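Local coordinates for protein amidohydrolase (Thermotoga maritima, PDB 3OOQ) that probably hydrolyses amide bonds of a cyclic substrate, possibly as an allantoinase, using the TIM-barrel fold of the amidohydrolase family, at residues F[272-277]-F[301-306]; F[224-229]-F[249-254]; F[87-92]-F[207-212]; F[120-125]-F[159-164]. All blocks are in the same frame, centred on the assembly; numbering follows the deposited sequence.

Contact 1: residues F[272-277]-F[301-306]; sequences GPLLTF and IALMCD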
loop_
_atom_site.group_PDB
_atom_site.type_symbol
_atom_site.label_atom_id
_atom_site.label_comp_id
_atom_site.label_asym_id
_atom_site.label_seq_id
_atom_site.Cartn_x
_atom_site.Cartn_y
_atom_site.Cartn_z
ATOM N N GLY F 272 -36.463 -11.610 12.027
ATOM C CA GLY F 272 -35.736 -10.641 12.830
ATOM C C GLY F 272 -34.274 -10.586 12.412
ATOM O O GLY F 272 -33.808 -11.454 11.669
ATOM N N PRO F 273 -33.554 -9.538 12.846
ATOM C CA PRO F 273 -34.103 -8.453 13.674
ATOM C C PRO F 273 -35.112 -7.595 12.882
ATOM O O PRO F 273 -34.926 -7.383 11.688
ATOM C CB PRO F 273 -32.860 -7.632 14.024
ATOM C CG PRO F 273 -31.958 -7.787 12.761
ATOM C CD PRO F 273 -32.220 -9.210 12.291
ATOM N N LEU F 274 -36.152 -7.107 13.551
ATOM C CA LEU F 274 -37.215 -6.312 12.916
ATOM C C LEU F 274 -37.367 -4.886 13.473
ATOM O O LEU F 274 -37.676 -3.947 12.734
ATOM C CB LEU F 274 -38.560 -7.048 13.016
ATOM C CG LEU F 274 -38.772 -8.289 12.160
ATOM C CD1 LEU F 274 -40.019 -9.037 12.647
ATOM C CD2 LEU F 274 -38.871 -7.944 10.657
ATOM N N LEU F 275 -37.168 -4.740 14.779
ATOM C CA LEU F 275 -37.123 -3.436 15.421
ATOM C C LEU F 275 -35.745 -2.793 15.206
ATOM O O LEU F 275 -34.979 -2.626 16.149
ATOM C CB LEU F 275 -37.399 -3.587 16.923
ATOM C CG LEU F 275 -37.648 -2.316 17.748
ATOM C CD1 LEU F 275 -39.095 -1.898 17.694
ATOM C CD2 LEU F 275 -37.223 -2.519 19.185
ATOM N N THR F 276 -35.448 -2.419 13.963
ATOM C CA THR F 276 -34.103 -2.003 13.572
ATOM C C THR F 276 -34.121 -1.242 12.241
ATOM O O THR F 276 -35.056 -1.376 11.451
ATOM C CB THR F 276 -33.153 -3.223 13.474
ATOM O OG1 THR F 276 -31.796 -2.780 13.529
ATOM C CG2 THR F 276 -33.387 -4.038 12.157
ATOM N N PHE F 277 -33.080 -0.451 11.997
ATOM C CA PHE F 277 -32.947 0.328 10.765
ATOM C C PHE F 277 -32.575 -0.552 9.568
ATOM O O PHE F 277 -31.771 -1.477 9.691
ATOM C CB PHE F 277 -31.864 1.387 10.957
ATOM C CG PHE F 277 -31.743 2.368 9.824
ATOM C CD1 PHE F 277 -32.726 3.335 9.604
ATOM C CD2 PHE F 277 -30.592 2.374 9.014
ATOM C CE1 PHE F 277 -32.593 4.270 8.584
ATOM C CE2 PHE F 277 -30.446 3.305 7.977
ATOM C CZ PHE F 277 -31.441 4.259 7.766
ATOM N N ILE F 301 -42.252 -20.094 12.364
ATOM C CA ILE F 301 -41.298 -19.020 12.576
ATOM C C ILE F 301 -40.947 -18.833 14.045
ATOM O O ILE F 301 -41.741 -19.188 14.947
ATOM C CB ILE F 301 -41.793 -17.662 11.976
ATOM C CG1 ILE F 301 -42.915 -17.043 12.833
ATOM C CG2 ILE F 301 -42.185 -17.830 10.527
ATOM C CD1 ILE F 301 -43.397 -15.639 12.369
ATOM N N ALA F 302 -39.736 -18.313 14.269
ATOM C CA ALA F 302 -39.307 -17.818 15.571
ATOM C C ALA F 302 -38.840 -16.387 15.377
ATOM O O ALA F 302 -38.528 -15.962 14.253
ATOM C CB ALA F 302 -38.164 -18.645 16.141
ATOM N N LEU F 303 -38.794 -15.651 16.474
ATOM C CA LEU F 303 -38.321 -14.278 16.451
ATOM C C LEU F 303 -36.971 -14.132 17.161
ATOM O O LEU F 303 -36.844 -14.494 18.340
ATOM C CB LEU F 303 -39.364 -13.346 17.068
ATOM C CG LEU F 303 -39.046 -11.846 17.156
ATOM C CD1 LEU F 303 -38.803 -11.214 15.772
ATOM C CD2 LEU F 303 -40.164 -11.119 17.897
HETATM N N MSE F 304 -35.989 -13.567 16.445
HETATM C CA MSE F 304 -34.663 -13.266 17.001
HETATM C C MSE F 304 -34.454 -11.770 17.208
HETATM O O MSE F 304 -35.061 -10.949 16.521
HETATM C CB MSE F 304 -33.542 -13.795 16.084
HETATM C CG MSE F 304 -33.372 -13.008 14.776
HETATM SE SE MSE F 304 -31.666 -13.374 13.916
HETATM C CE MSE F 304 -32.299 -14.707 12.608
ATOM N N CYS F 305 -33.563 -11.437 18.141
ATOM C CA CYS F 305 -33.021 -10.089 18.258
ATOM C C CYS F 305 -31.807 -9.909 17.352
ATOM O O CYS F 305 -31.385 -8.773 17.091
ATOM C CB CYS F 305 -32.601 -9.824 19.708
ATOM S SG CYS F 305 -34.011 -9.576 20.801
ATOM N N ASP F 306 -31.250 -11.027 16.883
ATOM C CA ASP F 306 -29.916 -11.044 16.248
ATOM C C ASP F 306 -28.906 -10.274 17.109
ATOM O O ASP F 306 -28.058 -9.527 16.589
ATOM C CB ASP F 306 -29.966 -10.440 14.845
ATOM C CG ASP F 306 -28.744 -10.799 13.997
ATOM O OD1 ASP F 306 -28.015 -11.752 14.334
ATOM O OD2 ASP F 306 -28.533 -10.124 12.978
#

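Contact 2: residues F[224-229]-F[249-254]; sequences RMHAHR and IEHGTE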
loop_
_atom_site.group_PDB
_atom_site.type_symbol
_atom_site.label_atom_id
_atom_site.label_comp_id
_atom_site.label_asym_id
_atom_site.label_seq_id
_atom_site.Cartn_x
_atom_site.Cartn_y
_atom_site.Cartn_z
ATOM N N ARG F 224 -28.120 -23.605 8.774
ATOM C CA ARG F 224 -28.759 -22.390 9.209
ATOM C C ARG F 224 -28.348 -21.313 8.215
ATOM O O ARG F 224 -27.208 -20.843 8.245
ATOM C CB ARG F 224 -28.344 -22.072 10.653
ATOM C CG ARG F 224 -28.700 -23.171 11.698
ATOM C CD ARG F 224 -30.220 -23.410 11.826
ATOM N NE ARG F 224 -30.887 -22.163 12.226
ATOM C CZ ARG F 224 -31.197 -21.820 13.474
ATOM N NH1 ARG F 224 -30.959 -22.651 14.483
ATOM N NH2 ARG F 224 -31.744 -20.636 13.722
HETATM N N MSE F 225 -29.277 -20.925 7.338
HETATM C CA MSE F 225 -28.943 -20.186 6.119
HETATM C C MSE F 225 -29.430 -18.748 6.109
HETATM O O MSE F 225 -30.625 -18.488 5.949
HETATM C CB MSE F 225 -29.448 -20.943 4.884
HETATM C CG MSE F 225 -28.758 -22.278 4.753
HETATM SE SE MSE F 225 -29.448 -23.396 3.330
HETATM C CE MSE F 225 -27.887 -23.338 2.177
ATOM N N HIS F 226 -28.477 -17.832 6.288
ATOM C CA HIS F 226 -28.712 -16.386 6.374
ATOM C C HIS F 226 -29.078 -15.874 4.980
ATOM O O HIS F 226 -28.270 -16.000 4.053
ATOM C CB HIS F 226 -27.417 -15.706 6.910
ATOM C CG HIS F 226 -27.357 -14.214 6.746
ATOM N ND1 HIS F 226 -27.158 -13.587 5.524
ATOM C CD2 HIS F 226 -27.421 -13.221 7.665
ATOM C CE1 HIS F 226 -27.122 -12.274 5.700
ATOM N NE2 HIS F 226 -27.291 -12.025 6.992
ATOM N N ALA F 227 -30.278 -15.311 4.837
ATOM C CA ALA F 227 -30.737 -14.736 3.567
ATOM C C ALA F 227 -31.839 -13.708 3.752
ATOM O O ALA F 227 -32.786 -13.935 4.506
ATOM C CB ALA F 227 -31.220 -15.833 2.589
ATOM N N HIS F 228 -31.733 -12.593 3.032
ATOM C CA HIS F 228 -32.700 -11.505 3.153
ATOM C C HIS F 228 -33.559 -11.402 1.911
ATOM O O HIS F 228 -34.770 -11.547 1.992
ATOM C CB HIS F 228 -31.990 -10.164 3.421
ATOM C CG HIS F 228 -31.322 -10.090 4.757
ATOM N ND1 HIS F 228 -32.027 -9.940 5.933
ATOM C CD2 HIS F 228 -30.012 -10.153 5.108
ATOM C CE1 HIS F 228 -31.183 -9.910 6.953
ATOM N NE2 HIS F 228 -29.954 -10.042 6.479
ATOM N N ARG F 229 -32.925 -11.140 0.764
ATOM C CA ARG F 229 -33.647 -10.944 -0.482
ATOM C C ARG F 229 -34.300 -12.257 -0.947
ATOM O O ARG F 229 -33.751 -13.330 -0.734
ATOM C CB ARG F 229 -32.712 -10.353 -1.548
ATOM C CG ARG F 229 -33.434 -9.512 -2.598
ATOM C CD ARG F 229 -32.440 -8.755 -3.482
ATOM N NE ARG F 229 -31.699 -9.679 -4.335
ATOM C CZ ARG F 229 -30.750 -9.332 -5.198
ATOM N NH1 ARG F 229 -30.403 -8.048 -5.337
ATOM N NH2 ARG F 229 -30.148 -10.271 -5.928
ATOM N N ILE F 249 -34.084 -20.984 7.437
ATOM C CA ILE F 249 -33.743 -19.677 6.890
ATOM C C ILE F 249 -33.596 -18.673 8.034
ATOM O O ILE F 249 -34.500 -18.567 8.875
ATOM C CB ILE F 249 -34.833 -19.197 5.927
ATOM C CG1 ILE F 249 -34.966 -20.143 4.714
ATOM C CG2 ILE F 249 -34.566 -17.771 5.492
ATOM C CD1 ILE F 249 -33.790 -20.042 3.700
ATOM N N GLU F 250 -32.462 -17.970 8.083
ATOM C CA GLU F 250 -32.230 -16.936 9.092
ATOM C C GLU F 250 -32.569 -15.567 8.521
ATOM O O GLU F 250 -32.186 -15.251 7.392
ATOM C CB GLU F 250 -30.770 -16.915 9.570
ATOM C CG GLU F 250 -30.103 -18.251 9.780
ATOM C CD GLU F 250 -30.874 -19.162 10.726
ATOM O OE1 GLU F 250 -30.942 -20.367 10.415
ATOM O OE2 GLU F 250 -31.416 -18.679 11.758
ATOM N N HIS F 251 -33.251 -14.757 9.333
ATOM C CA HIS F 251 -33.773 -13.423 8.964
ATOM C C HIS F 251 -34.948 -13.514 7.978
ATOM O O HIS F 251 -36.067 -13.104 8.312
ATOM C CB HIS F 251 -32.688 -12.480 8.442
ATOM C CG HIS F 251 -31.411 -12.533 9.221
ATOM N ND1 HIS F 251 -31.312 -12.078 10.520
ATOM C CD2 HIS F 251 -30.177 -12.982 8.882
ATOM C CE1 HIS F 251 -30.071 -12.251 10.951
ATOM N NE2 HIS F 251 -29.361 -12.792 9.975
ATOM N N GLY F 252 -34.689 -14.027 6.774
ATOM C CA GLY F 252 -35.746 -14.232 5.773
ATOM C C GLY F 252 -36.572 -12.975 5.546
ATOM O O GLY F 252 -37.798 -13.023 5.447
ATOM N N THR F 253 -35.875 -11.850 5.451
ATOM C CA THR F 253 -36.498 -10.532 5.349
ATOM C C THR F 253 -37.633 -10.472 4.313
ATOM O O THR F 253 -38.683 -9.901 4.596
ATOM C CB THR F 253 -35.412 -9.471 5.080
ATOM O OG1 THR F 253 -34.573 -9.388 6.237
ATOM C CG2 THR F 253 -36.007 -8.101 4.815
ATOM N N GLU F 254 -37.426 -11.088 3.141
ATOM C CA GLU F 254 -38.434 -11.106 2.084
ATOM C C GLU F 254 -39.175 -12.434 1.955
ATOM O O GLU F 254 -39.810 -12.687 0.922
ATOM C CB GLU F 254 -37.805 -10.704 0.740
ATOM C CG GLU F 254 -37.264 -9.287 0.741
ATOM C CD GLU F 254 -36.921 -8.777 -0.642
ATOM O OE1 GLU F 254 -36.798 -9.590 -1.591
ATOM O OE2 GLU F 254 -36.791 -7.541 -0.775
#

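Contact 3: residues F[87-92]-F[207-212]; sequences VTPHVK and DLKMEV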
loop_
_atom_site.group_PDB
_atom_site.type_symbol
_atom_site.label_atom_id
_atom_site.label_comp_id
_atom_site.label_asym_id
_atom_site.label_seq_id
_atom_site.Cartn_x
_atom_site.Cartn_y
_atom_site.Cartn_z
ATOM N N VAL F 87 -14.841 -20.303 3.880
ATOM C CA VAL F 87 -15.322 -21.635 4.256
ATOM C C VAL F 87 -14.689 -22.071 5.576
ATOM O O VAL F 87 -13.631 -22.705 5.585
ATOM C CB VAL F 87 -15.008 -22.678 3.157
ATOM C CG1 VAL F 87 -15.644 -24.032 3.476
ATOM C CG2 VAL F 87 -15.488 -22.207 1.795
ATOM N N THR F 88 -15.332 -21.719 6.686
ATOM C CA THR F 88 -14.876 -22.138 8.005
ATOM C C THR F 88 -15.924 -22.954 8.795
ATOM O O THR F 88 -16.262 -22.601 9.928
ATOM C CB THR F 88 -14.411 -20.929 8.847
ATOM O OG1 THR F 88 -15.501 -20.012 9.009
ATOM C CG2 THR F 88 -13.236 -20.205 8.181
ATOM N N PRO F 89 -16.404 -24.080 8.225
ATOM C CA PRO F 89 -17.392 -24.921 8.931
ATOM C C PRO F 89 -16.874 -25.516 10.238
ATOM O O PRO F 89 -17.670 -25.826 11.116
ATOM C CB PRO F 89 -17.665 -26.059 7.941
ATOM C CG PRO F 89 -16.453 -26.097 7.054
ATOM C CD PRO F 89 -15.967 -24.690 6.949
ATOM N N HIS F 90 -15.554 -25.678 10.343
ATOM C CA HIS F 90 -14.910 -26.326 11.484
ATOM C C HIS F 90 -14.854 -25.465 12.751
ATOM O O HIS F 90 -14.649 -26.005 13.834
ATOM C CB HIS F 90 -13.473 -26.743 11.102
ATOM C CG HIS F 90 -12.592 -25.583 10.758
ATOM N ND1 HIS F 90 -12.952 -24.631 9.829
ATOM C CD2 HIS F 90 -11.386 -25.201 11.243
ATOM C CE1 HIS F 90 -12.004 -23.718 9.746
ATOM N NE2 HIS F 90 -11.041 -24.040 10.593
ATOM N N VAL F 91 -14.981 -24.139 12.628
ATOM C CA VAL F 91 -14.941 -23.295 13.821
ATOM C C VAL F 91 -16.302 -23.296 14.529
ATOM O O VAL F 91 -17.343 -23.426 13.886
ATOM C CB VAL F 91 -14.419 -21.835 13.572
ATOM C CG1 VAL F 91 -13.051 -21.826 12.807
ATOM C CG2 VAL F 91 -15.464 -20.956 12.871
ATOM N N LYS F 92 -16.278 -23.162 15.850
ATOM C CA LYS F 92 -17.493 -23.251 16.666
ATOM C C LYS F 92 -17.733 -21.963 17.454
ATOM O O LYS F 92 -16.819 -21.444 18.088
ATOM C CB LYS F 92 -17.387 -24.421 17.663
ATOM C CG LYS F 92 -16.788 -25.722 17.126
ATOM C CD LYS F 92 -16.844 -26.880 18.183
ATOM C CE LYS F 92 -18.303 -27.202 18.580
ATOM N NZ LYS F 92 -18.472 -28.495 19.352
ATOM N N ASP F 207 -10.814 -34.967 8.081
ATOM C CA ASP F 207 -10.727 -33.540 7.865
ATOM C C ASP F 207 -11.866 -32.887 8.615
ATOM O O ASP F 207 -13.039 -33.125 8.339
ATOM C CB ASP F 207 -10.797 -33.207 6.371
ATOM C CG ASP F 207 -10.706 -31.699 6.087
ATOM O OD1 ASP F 207 -11.215 -30.884 6.866
ATOM O OD2 ASP F 207 -10.138 -31.320 5.053
ATOM N N LEU F 208 -11.484 -32.030 9.552
ATOM C CA LEU F 208 -12.402 -31.361 10.450
ATOM C C LEU F 208 -13.507 -30.621 9.690
ATOM O O LEU F 208 -14.668 -30.672 10.080
ATOM C CB LEU F 208 -11.592 -30.383 11.309
ATOM C CG LEU F 208 -11.904 -30.294 12.786
ATOM C CD1 LEU F 208 -11.778 -31.671 13.436
ATOM C CD2 LEU F 208 -10.938 -29.281 13.409
ATOM N N LYS F 209 -13.131 -29.937 8.608
ATOM C CA LYS F 209 -14.091 -29.193 7.779
ATOM C C LYS F 209 -15.066 -30.128 7.052
ATOM O O LYS F 209 -16.253 -29.824 6.934
ATOM C CB LYS F 209 -13.355 -28.320 6.745
ATOM C CG LYS F 209 -12.518 -27.168 7.290
ATOM C CD LYS F 209 -11.920 -26.396 6.092
ATOM C CE LYS F 209 -11.144 -25.144 6.472
ATOM N NZ LYS F 209 -11.035 -24.234 5.245
HETATM N N MSE F 210 -14.552 -31.250 6.564
HETATM C CA MSE F 210 -15.369 -32.247 5.886
HETATM C C MSE F 210 -16.299 -32.981 6.851
HETATM O O MSE F 210 -17.426 -33.325 6.481
HETATM C CB MSE F 210 -14.495 -33.283 5.164
HETATM C CG MSE F 210 -13.613 -32.763 4.054
HETATM SE SE MSE F 210 -14.618 -32.033 2.529
HETATM C CE MSE F 210 -14.547 -30.188 3.034
ATOM N N GLU F 211 -15.825 -33.229 8.074
ATOM C CA GLU F 211 -16.621 -33.938 9.082
ATOM C C GLU F 211 -17.945 -33.230 9.408
ATOM O O GLU F 211 -18.971 -33.877 9.474
ATOM C CB GLU F 211 -15.800 -34.219 10.355
ATOM C CG GLU F 211 -14.741 -35.310 10.177
ATOM C CD GLU F 211 -15.340 -36.720 10.122
ATOM O OE1 GLU F 211 -14.781 -37.604 9.450
ATOM O OE2 GLU F 211 -16.386 -36.941 10.750
ATOM N N VAL F 212 -17.932 -31.910 9.572
ATOM C CA VAL F 212 -19.164 -31.149 9.833
ATOM C C VAL F 212 -20.093 -31.162 8.638
ATOM O O VAL F 212 -21.319 -31.191 8.799
ATOM C CB VAL F 212 -18.923 -29.631 10.115
ATOM C CG1 VAL F 212 -20.009 -29.116 11.068
ATOM C CG2 VAL F 212 -17.568 -29.380 10.669
#

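Contact 4: residues F[120-125]-F[159-164]; sequences GSANPV and KRVYGE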
loop_
_atom_site.group_PDB
_atom_site.type_symbol
_atom_site.label_atom_id
_atom_site.label_comp_id
_atom_site.label_asym_id
_atom_site.label_seq_id
_atom_site.Cartn_x
_atom_site.Cartn_y
_atom_site.Cartn_z
ATOM N N GLY F 120 -21.598 -15.158 12.721
ATOM C CA GLY F 120 -22.309 -14.179 11.907
ATOM C C GLY F 120 -22.363 -14.550 10.422
ATOM O O GLY F 120 -22.275 -15.727 10.042
ATOM N N SER F 121 -22.499 -13.536 9.581
ATOM C CA SER F 121 -22.840 -13.750 8.182
ATOM C C SER F 121 -21.742 -13.269 7.218
ATOM O O SER F 121 -22.000 -12.991 6.047
ATOM C CB SER F 121 -24.144 -13.032 7.886
ATOM O OG SER F 121 -23.999 -11.637 8.114
ATOM N N ALA F 122 -20.517 -13.171 7.720
ATOM C CA ALA F 122 -19.386 -12.803 6.875
ATOM C C ALA F 122 -19.074 -13.879 5.847
ATOM O O ALA F 122 -18.731 -13.559 4.699
ATOM C CB ALA F 122 -18.153 -12.526 7.739
ATOM N N ASN F 123 -19.162 -15.147 6.255
ATOM C CA ASN F 123 -18.703 -16.252 5.411
ATOM C C ASN F 123 -19.814 -17.021 4.727
ATOM O O ASN F 123 -20.822 -17.312 5.369
ATOM C CB ASN F 123 -17.894 -17.256 6.218
ATOM C CG ASN F 123 -16.621 -16.665 6.784
ATOM O OD1 ASN F 123 -16.237 -15.560 6.434
ATOM N ND2 ASN F 123 -15.966 -17.408 7.665
ATOM N N PRO F 124 -19.611 -17.381 3.437
ATOM C CA PRO F 124 -20.517 -18.332 2.787
ATOM C C PRO F 124 -20.784 -19.535 3.702
ATOM O O PRO F 124 -21.944 -19.917 3.866
ATOM C CB PRO F 124 -19.765 -18.706 1.509
ATOM C CG PRO F 124 -19.063 -17.393 1.111
ATOM C CD PRO F 124 -18.662 -16.775 2.476
ATOM N N VAL F 125 -19.728 -20.094 4.302
ATOM C CA VAL F 125 -19.842 -21.154 5.319
ATOM C C VAL F 125 -19.103 -20.682 6.564
ATOM O O VAL F 125 -17.872 -20.624 6.577
ATOM C CB VAL F 125 -19.278 -22.525 4.840
ATOM C CG1 VAL F 125 -19.597 -23.632 5.873
ATOM C CG2 VAL F 125 -19.865 -22.930 3.470
ATOM N N LYS F 159 -20.386 -11.459 -0.059
ATOM C CA LYS F 159 -19.728 -10.880 -1.224
ATOM C C LYS F 159 -19.048 -9.514 -0.961
ATOM O O LYS F 159 -18.096 -9.181 -1.658
ATOM C CB LYS F 159 -20.685 -10.795 -2.427
ATOM C CG LYS F 159 -21.811 -9.763 -2.307
ATOM C CD LYS F 159 -22.548 -9.577 -3.671
ATOM C CE LYS F 159 -23.662 -8.518 -3.578
ATOM N NZ LYS F 159 -24.038 -8.029 -4.942
ATOM N N ARG F 160 -19.542 -8.736 0.010
ATOM C CA ARG F 160 -18.873 -7.495 0.433
ATOM C C ARG F 160 -17.562 -7.836 1.154
ATOM O O ARG F 160 -16.510 -7.300 0.803
ATOM C CB ARG F 160 -19.756 -6.625 1.341
ATOM C CG ARG F 160 -19.030 -5.384 1.912
ATOM C CD ARG F 160 -19.828 -4.648 3.003
ATOM N NE ARG F 160 -20.185 -5.523 4.134
ATOM C CZ ARG F 160 -19.391 -5.814 5.181
ATOM N NH1 ARG F 160 -18.156 -5.302 5.280
ATOM N NH2 ARG F 160 -19.842 -6.628 6.139
ATOM N N VAL F 161 -17.635 -8.730 2.148
ATOM C CA VAL F 161 -16.431 -9.157 2.896
ATOM C C VAL F 161 -15.320 -9.727 1.991
ATOM O O VAL F 161 -14.140 -9.306 2.073
ATOM C CB VAL F 161 -16.755 -10.154 4.040
ATOM C CG1 VAL F 161 -15.480 -10.790 4.580
ATOM C CG2 VAL F 161 -17.491 -9.448 5.179
ATOM N N TYR F 162 -15.674 -10.662 1.116
ATOM C CA TYR F 162 -14.625 -11.241 0.278
ATOM C C TYR F 162 -14.264 -10.372 -0.931
ATOM O O TYR F 162 -13.096 -10.318 -1.338
ATOM C CB TYR F 162 -14.834 -12.761 0.031
ATOM C CG TYR F 162 -14.645 -13.446 1.362
ATOM C CD1 TYR F 162 -13.356 -13.771 1.829
ATOM C CD2 TYR F 162 -15.735 -13.633 2.236
ATOM C CE1 TYR F 162 -13.162 -14.315 3.106
ATOM C CE2 TYR F 162 -15.545 -14.186 3.498
ATOM C CZ TYR F 162 -14.260 -14.529 3.931
ATOM O OH TYR F 162 -14.075 -15.057 5.206
ATOM N N GLY F 163 -15.254 -9.643 -1.457
ATOM C CA GLY F 163 -14.997 -8.667 -2.525
ATOM C C GLY F 163 -14.000 -7.606 -2.062
ATOM O O GLY F 163 -13.075 -7.274 -2.789
ATOM N N GLU F 164 -14.156 -7.105 -0.841
ATOM C CA GLU F 164 -13.158 -6.164 -0.267
ATOM C C GLU F 164 -11.761 -6.816 -0.116
ATOM O O GLU F 164 -10.749 -6.139 -0.259
ATOM C CB GLU F 164 -13.633 -5.557 1.068
ATOM C CG GLU F 164 -14.658 -4.384 0.928
ATOM C CD GLU F 164 -15.412 -4.027 2.247
ATOM O OE1 GLU F 164 -15.106 -4.628 3.315
ATOM O OE2 GLU F 164 -16.314 -3.145 2.213
#

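Contact 1: residues F[272-277]-F[301-306]
Pro273 lies alongside Asp306, both side chains pointing the same way, with Pro273 CD 3.6 Å from Asp306 CB. On the same ring, Pro273 CB reaches Cys305 O at 3.6 Å. The close packing continues at Gly272, whose carbonyl oxygen Gly272 O is 3.5 Å from Met304 CG; this selenomethionine holds CG between its backbone N and carbonyl carbon (chi1 72°). Gly272 is followed by a cis peptide to Pro273, and a beta carbon at Gly272 would fall 2.3 Å from Met304 O, a clash that excludes a side chain here. Segment 272-277 follows strand 269-271, and 301-306 begins with its parallel neighbour, strand 301-303, at the barrel end where amidohydrolases usually carry their metal site; Asp306 touches His63, His65 and His251, consistent with such a site. No hydrogen bond joins the segments directly. Instead, Gln318 bridges them from helix 315-321, with OE1 accepting from Leu274 N and NE2 donating to Met304 O. The looser part is apolar: Leu274 CD1 and Leu303 CD1 approach to 4.0 Å as their side chains cross obliquely, with helix 290-297 packed against Leu274. Pro273, though tightly fitted against Asp306, remains partly exposed to solvent.

Contact 2: residues F[224-229]-F[249-254]
Met225 and His226 run in parallel register with Ile249 and Glu250, Glu250 N donating to Met225 O at 2.9 Å and Ala227 N to Glu250 O at 3.2 Å. These are neighbouring strands of the TIM barrel. At Glu250 the second segment turns a corner; a weak Gly252 N to Ala227 O bond follows, then Glu254 N donates to His228 O. The side chains of Arg224 and Glu250 cross at about a right angle in a two-nitrogen, side-on salt bridge: Arg224 NE meets Glu250 OE1 at 2.6 Å and Arg224 NH2 meets Glu250 OE2 at 2.8 Å. Both oxygens are approached on their syn sides, though from out of the carboxylate plane. Bends at chi2 and chi3 fold the arginine chain back toward the carboxylate, and Arg224 NH2 also donates to Ala62 O, so this nitrogen serves two acceptors. His226, His228 and His251 form an aromatic cluster. The rings of His228 and His251 are nearly parallel (18°) but slid apart, overlapping little. His251 ND1 bonds Gly272 O, and the His251 ring meets His63 edge-to-face; histidines at strand ends here are consistent with the metal-binding region of amidohydrolases. At the far end, Glu254 extends beside Arg229, but its carboxylate accepts from Gln100 of the third subunit and Ala230 N, and pairs with Lys257, while the arginine's salt bridge is with Asp231. At the edge of the His228 ring, near its plane, Thr253 OG1 and His228 ND1 share a 2.6 Å hydrogen bond.

Contact 3: residues F[87-92]-F[207-212]
The first turn of helix 208-217, N-capped by Asp207, packs against the type I beta turn Thr88-Val91, with Lys209 meeting Val87, Pro89 and His90. The Lys209 side chain is extended beyond CG and runs beside His90, both pointing the same way. Its ammonium, Lys209 NZ, donates to Val87 O at 3.0 Å, nearly along the C=O axis (173°), and also has a long, weak ion pair with Asp85. On the way, Lys209 CG passes 3.6 Å from His90 ND1, and Lys209 CE lies 3.7 Å from His90 CE1. His90 holds CG between its backbone N and carbonyl carbon (chi1 63°), and Val91 CG1 lies over one face of its ring, toward the rim. The contact buries His90 ND1, for which the model offers no hydrogen-bond partner. Around it lie apolar contacts: Pro89 CG is 3.8 Å from Lys209 CB, His90 CB is 4.1 Å from Leu208 CB, and Pro89 CB is 4.3 Å from Val212 CG2. An alanine in place of Lys209 would keep the touch on Pro89 but would probably leave Val87 O without this donor and the His90 ring without the methylenes that flank it. At the cap, Asp207 OD1 accepts weakly from Lys209 N and Met210 N. Tyr182 of helix 172-198 bonds Lys209 O and packs on Pro89, Gln128 of strand 125-133 bonds Pro89 O and touches Val212, and Gly177 of the fourth subunit packs on His90.

Contact 4: residues F[120-125]-F[159-164]
Tyr162 and Asn123 both set CG anti to their own carbonyl carbon (chi1 -67° and -63°), and the amide's small chi2 of -10° turns Asn123 OD1 so that it meets the phenol. Tyr162 OH donates to Asn123 OD1 over 2.5 Å, a short bond whose donor stands well above the amide's carbonyl plane. The amide and ring planes are themselves far from coplanar, and Asn123 OD1 lies at the edge of the ring, near its plane. Also at that edge is the backbone oxygen Ala122 O, 3.5 Å from Tyr162 CE2. Pro124 CD comes within 4.2 Å of Tyr162 CE2 obliquely, and Val161 CG1, from the preceding residue, lies over one ring face, toward the rim. Next to the tyrosine, Ala122 CB and Val161 CG2 meet at 4.1 Å. Both polar ends have further partners: Asp85 N bonds Tyr162 OH, while Asn123 ND2 donates to Glu82 O and Thr88 OG1, so the amide is gripped at both its oxygen and its nitrogen. A phenylalanine in place of Tyr162 would keep the ring contacts but would probably leave Asn123 OD1 and Asp85 N without this mate. From the same helix, Lys159 forms a salt bridge with Asp79 of the third subunit. The contact packs the loop between strands 112-117 and 125-133 onto helix 156-164, which follows strand 143-153, a loop-to-helix packing outside the core strands of this TIM-barrel family member.

Overall arrangement
Along the chain, contact 4 is nested inside the loop closed by contact 3, and contacts 2 and 1 follow in series. Contacts 1 and 2 lie at the ends of barrel strands, their centres 11 Å apart, and touch where His251 ND1 bonds Gly272 O, near Asp306. Contacts 3 and 4, with centres 17 Å apart, meet through Thr88 with Val125 and Asn123, around strand 125-133. Contact 4 also reaches contact 2, 15 Å away between centres, as Ser121 packs on His226. Contacts 1 and 3 stay about 15 Å apart at their nearest atoms. Contact 4 thus links the strand-end region of contacts 1 and 2, probably near a metal site, to peripheral contact 3.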